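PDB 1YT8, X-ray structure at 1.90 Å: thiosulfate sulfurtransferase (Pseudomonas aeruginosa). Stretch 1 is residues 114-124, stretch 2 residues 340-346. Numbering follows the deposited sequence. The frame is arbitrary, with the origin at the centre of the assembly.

Stretch 1 114-124: VPSKAFGELVE
Stretch 2, residues 340-346: SWLAQMG

Residues 114-124 are helical throughout, whereas residues 340-344 form the last part of a helix that gives way to a turn at Met345. The two helix axes are nearly perpendicular, with an angle of 94° between their N-to-C directions and a closest approach of 11.4 Å. The backbones come nearest at Phe119 and Met345, whose CA atoms lie 6.8 Å apart. No hydrogen bond crosses between the stretches; 282 Å² of surface, summed over both sides, is buried through apolar packing.

Phe119 is the centre of the contact and contributes 97 Å². Its CA-to-CB bond points toward the second stretch, and with chi1 at 174° (t) and chi2 at 70° its ring reaches three residues there. Met345, a selenomethionine, covers one face: its CG lies 3.3 Å from Phe119 CG and 3.5 Å from the ring centroid, 20° off the normal, a CH-pi contact. At the edge of the ring, Phe119 CE2 approaches Trp341 CE3 at 3.5 Å. Gln344 CB approaches obliquely, 3.4 Å from Phe119 CZ. A flat, wide side chain suits this position because it offers both a face and a rim to its neighbours.

Met345 buries 75 Å². It is the first residue to leave helical geometry (phi/psi -92/17), and its backbone N makes weak hydrogen bonds to Trp341 O (3.0 Å) and Leu342 O (3.1 Å). Its CA-to-CB bond points sideways, and the unbranched side chain, with chi angles of -77° (m), -169° (t) and -76° (m), runs crosswise to the axis of the first helix and carries SE toward Ser116. The selenium sits obliquely to the Phe119 ring, with SE 4.6 Å from the ring centroid, and also packs 3.9 Å from Ser116 CA. Gly346 follows with phi/psi 82/8, a positive phi that favours glycine, and its N bonds to Ala343 O at 2.9 Å.

Trp341 adds 44 Å². Its CA-to-CB bond points sideways, but chi1 of -72° (m) and chi2 of 125° bring the indole nearer. Its six-membered ring meets Phe119 rim to rim, with centroids 5.9 Å apart and planes at 68°, so neither ring stacks on the other. One helical turn beyond Phe119, Val123 (chi1 173°, t) directs its CA-to-CB bond toward the second stretch and places CG2 3.9 Å from Trp341 CZ3. Gln344 (-71° m, 171° t, chi3 77°) contributes its aliphatic portion to Phe119, while its NE2 donates to Ser340 O at 2.9 Å, satisfying a polar group within the buried helix.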

# COMPACT_ATOMS: atom_id res chain seq x y z
N VAL A 114 -4.83 3.67 -7.78
CA VAL A 114 -5.52 3.79 -9.06
C VAL A 114 -4.87 3.08 -10.24
O VAL A 114 -5.56 2.41 -11.02
CB VAL A 114 -5.77 5.28 -9.39
CG1 VAL A 114 -6.56 5.41 -10.69
CG2 VAL A 114 -6.56 5.91 -8.24
N PRO A 115 -3.54 3.20 -10.41
CA PRO A 115 -2.93 2.50 -11.55
C PRO A 115 -3.24 1.00 -11.50
O PRO A 115 -3.61 0.39 -12.50
CB PRO A 115 -1.45 2.79 -11.38
CG PRO A 115 -1.45 4.17 -10.78
CD PRO A 115 -2.55 4.06 -9.73
N SER A 116 -3.09 0.41 -10.31
CA SER A 116 -3.35 -1.01 -10.13
C SER A 116 -4.80 -1.39 -10.42
O SER A 116 -5.06 -2.41 -11.07
CB SER A 116 -3.00 -1.43 -8.70
OG SER A 116 -1.62 -1.25 -8.43
N LYS A 117 -5.74 -0.59 -9.93
CA LYS A 117 -7.15 -0.88 -10.13
C LYS A 117 -7.61 -0.62 -11.56
O LYS A 117 -8.42 -1.37 -12.11
CB LYS A 117 -7.99 -0.07 -9.15
CG LYS A 117 -7.66 -0.36 -7.70
CD LYS A 117 -8.44 0.53 -6.76
CE LYS A 117 -8.13 0.19 -5.31
NZ LYS A 117 -8.87 1.09 -4.38
N ALA A 118 -7.10 0.46 -12.16
CA ALA A 118 -7.45 0.79 -13.53
C ALA A 118 -6.90 -0.31 -14.43
O ALA A 118 -7.54 -0.72 -15.41
CB ALA A 118 -6.85 2.14 -13.91
N PHE A 119 -5.71 -0.80 -14.11
CA PHE A 119 -5.11 -1.88 -14.89
C PHE A 119 -5.98 -3.12 -14.82
O PHE A 119 -6.16 -3.83 -15.81
CB PHE A 119 -3.71 -2.23 -14.38
CG PHE A 119 -3.10 -3.43 -15.07
CD1 PHE A 119 -2.71 -3.35 -16.41
CD2 PHE A 119 -2.97 -4.64 -14.41
CE1 PHE A 119 -2.20 -4.47 -17.08
CE2 PHE A 119 -2.47 -5.77 -15.06
CZ PHE A 119 -2.08 -5.68 -16.41
N GLY A 120 -6.53 -3.40 -13.63
CA GLY A 120 -7.39 -4.56 -13.47
C GLY A 120 -8.58 -4.51 -14.41
O GLY A 120 -8.96 -5.52 -15.01
N GLU A 121 -9.17 -3.33 -14.55
CA GLU A 121 -10.31 -3.16 -15.43
C GLU A 121 -9.89 -3.36 -16.89
O GLU A 121 -10.65 -3.89 -17.69
CB GLU A 121 -10.94 -1.78 -15.24
CG GLU A 121 -11.58 -1.56 -13.86
CD GLU A 121 -12.63 -2.61 -13.51
OE1 GLU A 121 -13.40 -3.02 -14.41
OE2 GLU A 121 -12.68 -3.02 -12.33
N LEU A 122 -8.67 -2.92 -17.21
CA LEU A 122 -8.14 -3.07 -18.57
C LEU A 122 -7.98 -4.54 -18.93
O LEU A 122 -8.26 -4.95 -20.06
CB LEU A 122 -6.79 -2.36 -18.70
CG LEU A 122 -6.15 -2.36 -20.09
CD1 LEU A 122 -7.03 -1.57 -21.06
CD2 LEU A 122 -4.76 -1.73 -20.02
N VAL A 123 -7.53 -5.34 -17.96
CA VAL A 123 -7.36 -6.77 -18.17
C VAL A 123 -8.71 -7.41 -18.53
O VAL A 123 -8.80 -8.16 -19.51
CB VAL A 123 -6.74 -7.46 -16.93
CG1 VAL A 123 -6.74 -8.98 -17.10
CG2 VAL A 123 -5.30 -6.98 -16.72
N GLU A 124 -9.76 -7.12 -17.75
CA GLU A 124 -11.06 -7.70 -18.05
C GLU A 124 -11.58 -7.22 -19.40
O GLU A 124 -12.15 -8.00 -20.16
CB GLU A 124 -12.10 -7.35 -16.98
CG GLU A 124 -13.41 -8.13 -17.16
CD GLU A 124 -14.49 -7.77 -16.16
OE1 GLU A 124 -15.07 -6.67 -16.28
OE2 GLU A 124 -14.76 -8.59 -15.26
N SER A 340 5.02 -10.71 -14.08
CA SER A 340 4.29 -10.63 -15.34
C SER A 340 3.24 -9.52 -15.29
O SER A 340 3.01 -8.83 -16.28
CB SER A 340 3.63 -11.98 -15.68
OG SER A 340 2.49 -12.26 -14.87
N TRP A 341 2.62 -9.34 -14.13
CA TRP A 341 1.62 -8.29 -13.97
C TRP A 341 2.26 -6.90 -13.93
O TRP A 341 1.77 -5.95 -14.54
CB TRP A 341 0.78 -8.54 -12.71
CG TRP A 341 -0.16 -9.70 -12.87
CD1 TRP A 341 -0.25 -10.81 -12.08
CD2 TRP A 341 -1.11 -9.89 -13.93
NE1 TRP A 341 -1.20 -11.68 -12.57
CE2 TRP A 341 -1.75 -11.13 -13.71
CE3 TRP A 341 -1.50 -9.12 -15.04
CZ2 TRP A 341 -2.75 -11.63 -14.56
CZ3 TRP A 341 -2.49 -9.61 -15.89
CH2 TRP A 341 -3.10 -10.85 -15.64
N LEU A 342 3.37 -6.78 -13.20
CA LEU A 342 4.08 -5.50 -13.11
C LEU A 342 4.60 -5.08 -14.49
O LEU A 342 4.62 -3.89 -14.83
CB LEU A 342 5.23 -5.62 -12.10
CG LEU A 342 4.77 -5.78 -10.64
CD1 LEU A 342 5.90 -6.32 -9.78
CD2 LEU A 342 4.27 -4.45 -10.13
N ALA A 343 5.01 -6.06 -15.29
CA ALA A 343 5.50 -5.79 -16.64
C ALA A 343 4.36 -5.23 -17.50
O ALA A 343 4.55 -4.29 -18.27
CB ALA A 343 6.05 -7.08 -17.26
N GLN A 344 3.18 -5.82 -17.34
CA GLN A 344 2.01 -5.39 -18.10
C GLN A 344 1.55 -4.01 -17.65
O GLN A 344 0.86 -3.30 -18.39
CB GLN A 344 0.90 -6.43 -17.97
CG GLN A 344 1.23 -7.71 -18.75
CD GLN A 344 0.28 -8.86 -18.49
OE1 GLN A 344 -0.84 -8.89 -19.01
NE2 GLN A 344 0.72 -9.82 -17.70
N MSE A 345 1.94 -3.62 -16.45
CA MSE A 345 1.60 -2.30 -15.94
C MSE A 345 2.72 -1.32 -16.29
O MSE A 345 2.83 -0.24 -15.72
CB MSE A 345 1.37 -2.34 -14.43
CG MSE A 345 0.02 -2.94 -14.05
SE MSE A 345 -0.45 -2.67 -12.18
CE MSE A 345 0.71 -3.99 -11.42
N GLY A 346 3.56 -1.73 -17.25
CA GLY A 346 4.64 -0.90 -17.74
C GLY A 346 5.94 -0.83 -16.96
O GLY A 346 6.81 -0.01 -17.30